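Local coordinates for protein 6-phosphogluconate dehydratase (Shewanella oneidensis, PDB 2GP4) that probably catalyses the dehydration of 6-phosphogluconate to 2-keto-3-deoxy-6-phosphogluconate in the Entner-Doudoroff pathway, and is captured here without its iron-sulfur cluster, at residues Val308-Gly318 / Phe343-Ala354; Ser148-Thr156 / Lys176-Ala185. All coordinates share one frame; numbering follows the deposited sequence.

Contacts 1 and 2 both lie within the family's N-terminal, largely helical region, and the chain completes 148-156 / 176-185 before it begins 308-318 / 343-354. Their centres are about 24 Å apart and their nearest atoms about 9 Å, so they do not touch. Helix 322-333 lies against both: I327 meets I311 and V328 meets F343 in contact 1, while H326 and A329 meet R149, P179 and I183 in contact 2. They pack differently, since contact 1 relies on branched side chains and a backbone anchor, contact 2 on two glycines that bring helices close. This is the apo form, without its iron-sulfur cluster, so no distance to the cluster can be given.

Contact 1. Residues Val308-Gly318 / Phe343-Ala354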
loop_
_atom_site.group_PDB
_atom_site.type_symbol
_atom_site.label_atom_id
_atom_site.label_comp_id
_atom_site.label_asym_id
_atom_site.label_seq_id
_atom_site.Cartn_x
_atom_site.Cartn_y
_atom_site.Cartn_z
ATOM N N VAL A 308 -3.688 7.558 -9.045
ATOM C CA VAL A 308 -4.711 6.621 -9.518
ATOM C C VAL A 308 -4.051 5.361 -10.108
ATOM O O VAL A 308 -4.456 4.245 -9.793
ATOM C CB VAL A 308 -5.683 7.287 -10.528
ATOM C CG1 VAL A 308 -6.489 6.245 -11.307
ATOM C CG2 VAL A 308 -6.615 8.256 -9.811
ATOM N N ASN A 309 -3.022 5.560 -10.932
ATOM C CA ASN A 309 -2.246 4.469 -11.517
ATOM C C ASN A 309 -1.708 3.517 -10.448
ATOM O O ASN A 309 -1.735 2.295 -10.621
ATOM C CB ASN A 309 -1.089 5.012 -12.383
ATOM C CG ASN A 309 -1.548 5.487 -13.778
ATOM O OD1 ASN A 309 -2.736 5.449 -14.109
ATOM N ND2 ASN A 309 -0.589 5.931 -14.600
ATOM N N GLY A 310 -1.233 4.091 -9.345
ATOM C CA GLY A 310 -0.710 3.317 -8.228
ATOM C C GLY A 310 -1.790 2.481 -7.588
ATOM O O GLY A 310 -1.555 1.328 -7.232
ATOM N N ILE A 311 -2.981 3.057 -7.450
ATOM C CA ILE A 311 -4.113 2.348 -6.868
ATOM C C ILE A 311 -4.560 1.172 -7.742
ATOM O O ILE A 311 -4.789 0.075 -7.225
ATOM C CB ILE A 311 -5.302 3.289 -6.577
ATOM C CG1 ILE A 311 -4.914 4.344 -5.535
ATOM C CG2 ILE A 311 -6.521 2.486 -6.107
ATOM C CD1 ILE A 311 -6.005 5.412 -5.284
ATOM N N VAL A 312 -4.686 1.390 -9.054
ATOM C CA VAL A 312 -5.166 0.308 -9.933
ATOM C C VAL A 312 -4.164 -0.861 -9.993
ATOM O O VAL A 312 -4.566 -2.025 -10.051
ATOM C CB VAL A 312 -5.634 0.780 -11.365
ATOM C CG1 VAL A 312 -6.257 2.177 -11.335
ATOM C CG2 VAL A 312 -4.519 0.718 -12.362
ATOM N N ALA A 313 -2.871 -0.538 -9.946
ATOM C CA ALA A 313 -1.814 -1.547 -9.899
ATOM C C ALA A 313 -1.847 -2.316 -8.582
ATOM O O ALA A 313 -1.650 -3.530 -8.564
ATOM C CB ALA A 313 -0.468 -0.904 -10.087
ATOM N N LEU A 314 -2.079 -1.593 -7.488
ATOM C CA LEU A 314 -2.335 -2.207 -6.187
ATOM C C LEU A 314 -3.515 -3.177 -6.253
ATOM O O LEU A 314 -3.455 -4.267 -5.685
ATOM C CB LEU A 314 -2.590 -1.120 -5.140
ATOM C CG LEU A 314 -2.731 -1.437 -3.645
ATOM C CD1 LEU A 314 -4.156 -1.843 -3.262
ATOM C CD2 LEU A 314 -1.705 -2.463 -3.177
ATOM N N LEU A 315 -4.572 -2.781 -6.963
ATOM C CA LEU A 315 -5.772 -3.607 -7.114
ATOM C C LEU A 315 -5.569 -4.797 -8.058
ATOM O O LEU A 315 -5.986 -5.913 -7.747
ATOM C CB LEU A 315 -6.967 -2.752 -7.558
ATOM C CG LEU A 315 -7.531 -1.745 -6.542
ATOM C CD1 LEU A 315 -8.315 -0.643 -7.242
ATOM C CD2 LEU A 315 -8.394 -2.434 -5.479
ATOM N N ALA A 316 -4.924 -4.561 -9.202
ATOM C CA ALA A 316 -4.664 -5.619 -10.186
ATOM C C ALA A 316 -3.674 -6.685 -9.696
ATOM O O ALA A 316 -3.663 -7.813 -10.212
ATOM C CB ALA A 316 -4.197 -5.019 -11.528
ATOM N N THR A 317 -2.850 -6.333 -8.710
ATOM C CA THR A 317 -1.856 -7.265 -8.189
ATOM C C THR A 317 -2.263 -7.932 -6.874
ATOM O O THR A 317 -1.523 -8.751 -6.346
ATOM C CB THR A 317 -0.474 -6.593 -8.001
ATOM O OG1 THR A 317 -0.597 -5.505 -7.082
ATOM C CG2 THR A 317 0.093 -6.099 -9.342
ATOM N N GLY A 318 -3.433 -7.576 -6.351
ATOM C CA GLY A 318 -3.920 -8.120 -5.078
ATOM C C GLY A 318 -3.047 -7.728 -3.904
ATOM O O GLY A 318 -2.780 -8.539 -3.019
ATOM N N PHE A 343 -11.209 4.069 -3.850
ATOM C CA PHE A 343 -10.684 2.701 -3.862
ATOM C C PHE A 343 -11.755 1.688 -4.254
ATOM O O PHE A 343 -11.528 0.833 -5.114
ATOM C CB PHE A 343 -10.086 2.332 -2.499
ATOM C CG PHE A 343 -8.699 2.867 -2.278
ATOM C CD1 PHE A 343 -7.584 2.141 -2.687
ATOM C CD2 PHE A 343 -8.505 4.090 -1.651
ATOM C CE1 PHE A 343 -6.301 2.630 -2.485
ATOM C CE2 PHE A 343 -7.223 4.584 -1.440
ATOM C CZ PHE A 343 -6.121 3.854 -1.859
ATOM N N SER A 344 -12.917 1.814 -3.617
ATOM C CA SER A 344 -14.032 0.888 -3.769
ATOM C C SER A 344 -14.604 0.923 -5.186
ATOM O O SER A 344 -14.906 -0.123 -5.760
ATOM C CB SER A 344 -15.118 1.218 -2.734
ATOM O OG SER A 344 -16.180 0.288 -2.753
ATOM N N GLU A 345 -14.725 2.123 -5.750
ATOM C CA GLU A 345 -15.278 2.289 -7.096
ATOM C C GLU A 345 -14.276 1.926 -8.195
ATOM O O GLU A 345 -14.666 1.420 -9.253
ATOM C CB GLU A 345 -15.890 3.690 -7.280
ATOM C CG GLU A 345 -17.185 3.856 -6.475
ATOM C CD GLU A 345 -17.653 5.293 -6.280
ATOM O OE1 GLU A 345 -17.125 6.217 -6.939
ATOM O OE2 GLU A 345 -18.581 5.490 -5.455
ATOM N N LEU A 346 -12.992 2.160 -7.937
ATOM C CA LEU A 346 -11.939 1.717 -8.851
ATOM C C LEU A 346 -11.847 0.204 -8.877
ATOM O O LEU A 346 -11.687 -0.394 -9.949
ATOM C CB LEU A 346 -10.580 2.309 -8.478
ATOM C CG LEU A 346 -10.364 3.774 -8.859
ATOM C CD1 LEU A 346 -9.108 4.313 -8.222
ATOM C CD2 LEU A 346 -10.335 3.963 -10.379
ATOM N N SER A 347 -11.956 -0.407 -7.694
ATOM C CA SER A 347 -11.881 -1.859 -7.541
ATOM C C SER A 347 -12.872 -2.572 -8.459
ATOM O O SER A 347 -12.530 -3.573 -9.090
ATOM C CB SER A 347 -12.121 -2.255 -6.084
ATOM O OG SER A 347 -12.150 -3.660 -5.925
ATOM N N ASP A 348 -14.089 -2.031 -8.545
ATOM C CA ASP A 348 -15.134 -2.582 -9.406
ATOM C C ASP A 348 -14.742 -2.651 -10.880
ATOM O O ASP A 348 -15.279 -3.475 -11.622
ATOM C CB ASP A 348 -16.427 -1.780 -9.260
ATOM C CG ASP A 348 -17.117 -2.016 -7.938
ATOM O OD1 ASP A 348 -16.776 -2.983 -7.220
ATOM O OD2 ASP A 348 -18.020 -1.228 -7.614
ATOM N N ALA A 349 -13.814 -1.793 -11.298
ATOM C CA ALA A 349 -13.373 -1.760 -12.693
ATOM C C ALA A 349 -12.023 -2.449 -12.947
ATOM O O ALA A 349 -11.687 -2.747 -14.091
ATOM C CB ALA A 349 -13.341 -0.330 -13.201
ATOM N N VAL A 350 -11.252 -2.697 -11.892
ATOM C CA VAL A 350 -9.903 -3.235 -12.060
ATOM C C VAL A 350 -9.870 -4.749 -11.837
ATOM O O VAL A 350 -10.127 -5.214 -10.732
ATOM C CB VAL A 350 -8.871 -2.530 -11.136
ATOM C CG1 VAL A 350 -7.466 -3.089 -11.358
ATOM C CG2 VAL A 350 -8.881 -1.027 -11.370
ATOM N N PRO A 351 -9.541 -5.521 -12.888
ATOM C CA PRO A 351 -9.462 -6.973 -12.720
ATOM C C PRO A 351 -8.272 -7.385 -11.852
ATOM O O PRO A 351 -7.290 -6.638 -11.747
ATOM C CB PRO A 351 -9.271 -7.486 -14.154
ATOM C CG PRO A 351 -8.628 -6.347 -14.876
ATOM C CD PRO A 351 -9.219 -5.103 -14.265
ATOM N N LEU A 352 -8.380 -8.555 -11.226
ATOM C CA LEU A 352 -7.251 -9.169 -10.547
ATOM C C LEU A 352 -6.421 -9.943 -11.570
ATOM O O LEU A 352 -6.937 -10.818 -12.270
ATOM C CB LEU A 352 -7.717 -10.087 -9.413
ATOM C CG LEU A 352 -6.620 -10.783 -8.603
ATOM C CD1 LEU A 352 -5.811 -9.766 -7.765
ATOM C CD2 LEU A 352 -7.204 -11.887 -7.724
ATOM N N LEU A 353 -5.135 -9.613 -11.638
ATOM C CA LEU A 353 -4.244 -10.104 -12.683
ATOM C C LEU A 353 -3.060 -10.930 -12.159
ATOM O O LEU A 353 -2.384 -11.602 -12.935
ATOM C CB LEU A 353 -3.733 -8.916 -13.507
ATOM C CG LEU A 353 -4.365 -8.574 -14.866
ATOM C CD1 LEU A 353 -5.857 -8.894 -14.970
ATOM C CD2 LEU A 353 -4.075 -7.119 -15.249
ATOM N N ALA A 354 -2.806 -10.879 -10.852
ATOM C CA ALA A 354 -1.643 -11.565 -10.284
ATOM C C ALA A 354 -1.931 -12.303 -8.983
ATOM O O ALA A 354 -2.666 -11.810 -8.133
ATOM C CB ALA A 354 -0.484 -10.588 -10.090
HETATM O O HOH W 1 -1.433 -11.345 -5.577
#
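I311 faces F343 and L315 faces S347 where helices 308-316 and 343-347 cross at -60°, their axes 10.1 Å apart; the chain after S347 runs along the C-terminal end of helix 308-316, bringing L352 to A316. Large side chains fill the distance between the axes. I311 lays CD1 over one face of the F343 ring, 4.1 Å from its centroid, a CH-pi contact offset toward the rim. I311 CG2, anti to the backbone N, meets ring CD1 and CE1 and L346 CD1. L315 spreads its two methyls over S347, with CD2 3.8 Å from S347 CB. V350 suits its place because its branches divide: CG2 meets V312 CB, and CG1 lies 3.8 Å from A316 CB. The small A316 lets the 350-354 backbone come close, its CA 3.2 Å from P351 O in a CA-H...O contact; A316 O takes a 2.7 Å bond from L353 N, in the carbonyl plane on a lone pair, and a weak one from A354 N. G318 closes the helix in a Schellman motif, its positive phi easy for glycine. Helix 23-51 covers V308 and L346, helix 322-333 I311 and F343, helix 372-383 A316 and L353, and S347 OG bonds L440 N on strand 440-445.

Contact 2. Residues Ser148-Thr156 / Lys176-Ala185; sequences SREVIAMAT and KIVPGLLIGA
Two glycines, G180 and G184, let helix 179-185 settle against R149 and A153 of helix 148-156, the axes 7.2 Å apart and crossing at -42°. Glycine suits both places, since a beta carbon at G180 would strike I152 CG2 and R149 O, and one at G184 A153 O and T156 CB. Backbone therefore meets backbone: A153 CA lies 3.2 Å from G180 O in a CA-H...O contact.

Among the apolar contacts, I152 keeps CG1 beside its backbone N (chi1 -70°), so that CG2, anti to that N, lies on the backbone of G180 and L181, while CD1 reaches I177 CG1 at 3.8 Å. The small A153 CB rests on I183 CG2. T156 is a knob among G180, L181, G184 and A185; its OG1 bonds I152 O at 2.8 Å from above the carbonyl plane, so the hydroxyl is satisfied within its own helix.

To one side, charged R149 bends at chi3 (78°) across I183, whose CD1 is 3.7 Å from NE, and NE and NH2 both grip E150 OE2 side-on. With an alanine in place of R149, E150 OE2 would probably lose both guanidinium donors, and I183 CD1 the arginine chain that lies across it. R149 NH2 also bonds G617 O and E150 OE1 bonds S620 N, tying in the C-terminal tail. Helix 322-333 packs on R149, P179 and I183, and strand 193-195 lies against L181 and A185.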
loop_
_atom_site.group_PDB
_atom_site.type_symbol
_atom_site.label_atom_id
_atom_site.label_comp_id
_atom_site.label_asym_id
_atom_site.label_seq_id
_atom_site.Cartn_x
_atom_site.Cartn_y
_atom_site.Cartn_z
ATOM N N SER A 148 6.741 4.352 12.523
ATOM C CA SER A 148 8.071 4.476 11.917
ATOM C C SER A 148 8.054 5.123 10.528
ATOM O O SER A 148 9.056 5.693 10.100
ATOM C CB SER A 148 8.775 3.120 11.847
ATOM O OG SER A 148 8.109 2.249 10.953
ATOM N N ARG A 149 6.926 5.021 9.829
ATOM C CA ARG A 149 6.745 5.739 8.567
ATOM C C ARG A 149 6.858 7.243 8.797
ATOM O O ARG A 149 7.536 7.938 8.043
ATOM C CB ARG A 149 5.396 5.410 7.920
ATOM C CG ARG A 149 5.132 6.185 6.633
ATOM C CD ARG A 149 3.682 6.087 6.215
ATOM N NE ARG A 149 2.817 6.964 7.005
ATOM C CZ ARG A 149 1.488 6.994 6.923
ATOM N NH1 ARG A 149 0.835 6.185 6.091
ATOM N NH2 ARG A 149 0.807 7.837 7.690
ATOM N N GLU A 150 6.199 7.731 9.846
ATOM C CA GLU A 150 6.237 9.149 10.187
ATOM C C GLU A 150 7.656 9.569 10.575
ATOM O O GLU A 150 8.119 10.662 10.195
ATOM C CB GLU A 150 5.236 9.474 11.302
ATOM C CG GLU A 150 3.782 9.062 10.991
ATOM C CD GLU A 150 3.197 9.847 9.831
ATOM O OE1 GLU A 150 2.717 10.976 10.063
ATOM O OE2 GLU A 150 3.228 9.346 8.685
ATOM N N VAL A 151 8.346 8.688 11.302
ATOM C CA VAL A 151 9.722 8.940 11.719
ATOM C C VAL A 151 10.647 9.018 10.503
ATOM O O VAL A 151 11.458 9.938 10.415
ATOM C CB VAL A 151 10.219 7.899 12.753
ATOM C CG1 VAL A 151 11.681 8.160 13.130
ATOM C CG2 VAL A 151 9.342 7.921 13.994
ATOM N N ILE A 152 10.505 8.069 9.572
ATOM C CA ILE A 152 11.271 8.046 8.301
ATOM C C ILE A 152 11.039 9.319 7.467
ATOM O O ILE A 152 11.990 9.901 6.941
ATOM C CB ILE A 152 10.948 6.764 7.453
ATOM C CG1 ILE A 152 11.534 5.515 8.122
ATOM C CG2 ILE A 152 11.466 6.882 6.004
ATOM C CD1 ILE A 152 10.831 4.217 7.743
ATOM N N ALA A 153 9.775 9.733 7.359
ATOM C CA ALA A 153 9.397 10.986 6.702
ATOM C C ALA A 153 10.116 12.207 7.291
ATOM O O ALA A 153 10.629 13.053 6.557
ATOM C CB ALA A 153 7.879 11.183 6.765
HETATM N N MSE A 154 10.146 12.288 8.618
HETATM C CA MSE A 154 10.802 13.389 9.308
HETATM C C MSE A 154 12.311 13.318 9.141
HETATM O O MSE A 154 12.962 14.339 8.908
HETATM C CB MSE A 154 10.431 13.402 10.793
HETATM C CG MSE A 154 8.958 13.569 11.023
HETATM SE SE MSE A 154 8.470 13.549 12.901
HETATM C CE MSE A 154 8.069 15.416 13.107
ATOM N N ALA A 155 12.858 12.110 9.256
ATOM C CA ALA A 155 14.297 11.901 9.108
ATOM C C ALA A 155 14.783 12.249 7.695
ATOM O O ALA A 155 15.894 12.737 7.529
ATOM C CB ALA A 155 14.681 10.469 9.488
ATOM N N THR A 156 13.938 11.997 6.696
ATOM C CA THR A 156 14.202 12.380 5.311
ATOM C C THR A 156 14.271 13.901 5.189
ATOM O O THR A 156 15.200 14.441 4.573
ATOM C CB THR A 156 13.124 11.789 4.348
ATOM O OG1 THR A 156 13.134 10.361 4.450
ATOM C CG2 THR A 156 13.380 12.179 2.885
ATOM N N LYS A 176 7.016 -0.382 4.872
ATOM C CA LYS A 176 7.159 0.668 5.882
ATOM C C LYS A 176 8.115 1.751 5.378
ATOM O O LYS A 176 7.863 2.962 5.542
ATOM C CB LYS A 176 7.599 0.099 7.242
ATOM C CG LYS A 176 8.612 -1.048 7.177
ATOM C CD LYS A 176 7.945 -2.423 7.268
ATOM C CE LYS A 176 8.836 -3.491 6.617
ATOM N NZ LYS A 176 8.711 -4.849 7.225
ATOM N N ILE A 177 9.201 1.306 4.752
ATOM C CA ILE A 177 10.114 2.205 4.072
ATOM C C ILE A 177 9.636 2.323 2.627
ATOM O O ILE A 177 9.041 1.389 2.090
ATOM C CB ILE A 177 11.574 1.705 4.153
ATOM C CG1 ILE A 177 11.885 1.228 5.575
ATOM C CG2 ILE A 177 12.542 2.806 3.753
ATOM C CD1 ILE A 177 13.236 0.573 5.739
ATOM N N VAL A 178 9.900 3.470 2.011
ATOM C CA VAL A 178 9.357 3.877 0.702
ATOM C C VAL A 178 8.234 4.895 0.917
ATOM O O VAL A 178 8.399 6.040 0.519
ATOM C CB VAL A 178 8.940 2.717 -0.263
ATOM C CG1 VAL A 178 8.088 3.253 -1.399
ATOM C CG2 VAL A 178 10.154 2.015 -0.836
ATOM N N PRO A 179 7.106 4.500 1.559
ATOM C CA PRO A 179 6.074 5.509 1.783
ATOM C C PRO A 179 6.567 6.650 2.662
ATOM O O PRO A 179 6.258 7.810 2.381
ATOM C CB PRO A 179 4.966 4.726 2.492
ATOM C CG PRO A 179 5.194 3.309 2.096
ATOM C CD PRO A 179 6.676 3.189 2.083
ATOM N N GLY A 180 7.329 6.313 3.700
ATOM C CA GLY A 180 7.965 7.295 4.568
ATOM C C GLY A 180 8.926 8.192 3.816
ATOM O O GLY A 180 8.892 9.413 3.967
ATOM N N LEU A 181 9.780 7.587 2.997
ATOM C CA LEU A 181 10.702 8.339 2.145
ATOM C C LEU A 181 9.923 9.230 1.186
ATOM O O LEU A 181 10.232 10.415 1.054
ATOM C CB LEU A 181 11.614 7.398 1.362
ATOM C CG LEU A 181 12.661 6.605 2.144
ATOM C CD1 LEU A 181 13.030 5.329 1.386
ATOM C CD2 LEU A 181 13.904 7.455 2.436
ATOM N N LEU A 182 8.897 8.659 0.552
ATOM C CA LEU A 182 8.064 9.384 -0.406
ATOM C C LEU A 182 7.443 10.619 0.236
ATOM O O LEU A 182 7.570 11.717 -0.297
ATOM C CB LEU A 182 6.960 8.486 -0.984
ATOM C CG LEU A 182 6.648 8.560 -2.493
ATOM C CD1 LEU A 182 5.299 7.923 -2.817
ATOM C CD2 LEU A 182 6.716 9.966 -3.071
ATOM N N ILE A 183 6.778 10.429 1.375
ATOM C CA ILE A 183 6.165 11.528 2.127
ATOM C C ILE A 183 7.185 12.632 2.407
ATOM O O ILE A 183 6.931 13.802 2.110
ATOM C CB ILE A 183 5.536 11.040 3.459
ATOM C CG1 ILE A 183 4.341 10.122 3.180
ATOM C CG2 ILE A 183 5.091 12.229 4.316
ATOM C CD1 ILE A 183 3.894 9.280 4.364
ATOM N N GLY A 184 8.336 12.250 2.964
ATOM C CA GLY A 184 9.401 13.202 3.273
ATOM C C GLY A 184 9.914 13.899 2.030
ATOM O O GLY A 184 10.161 15.105 2.044
ATOM N N ALA A 185 10.071 13.135 0.951
ATOM C CA ALA A 185 10.550 13.664 -0.320
ATOM C C ALA A 185 9.613 14.735 -0.884
ATOM O O ALA A 185 10.075 15.751 -1.403
ATOM C CB ALA A 185 10.732 12.550 -1.321
#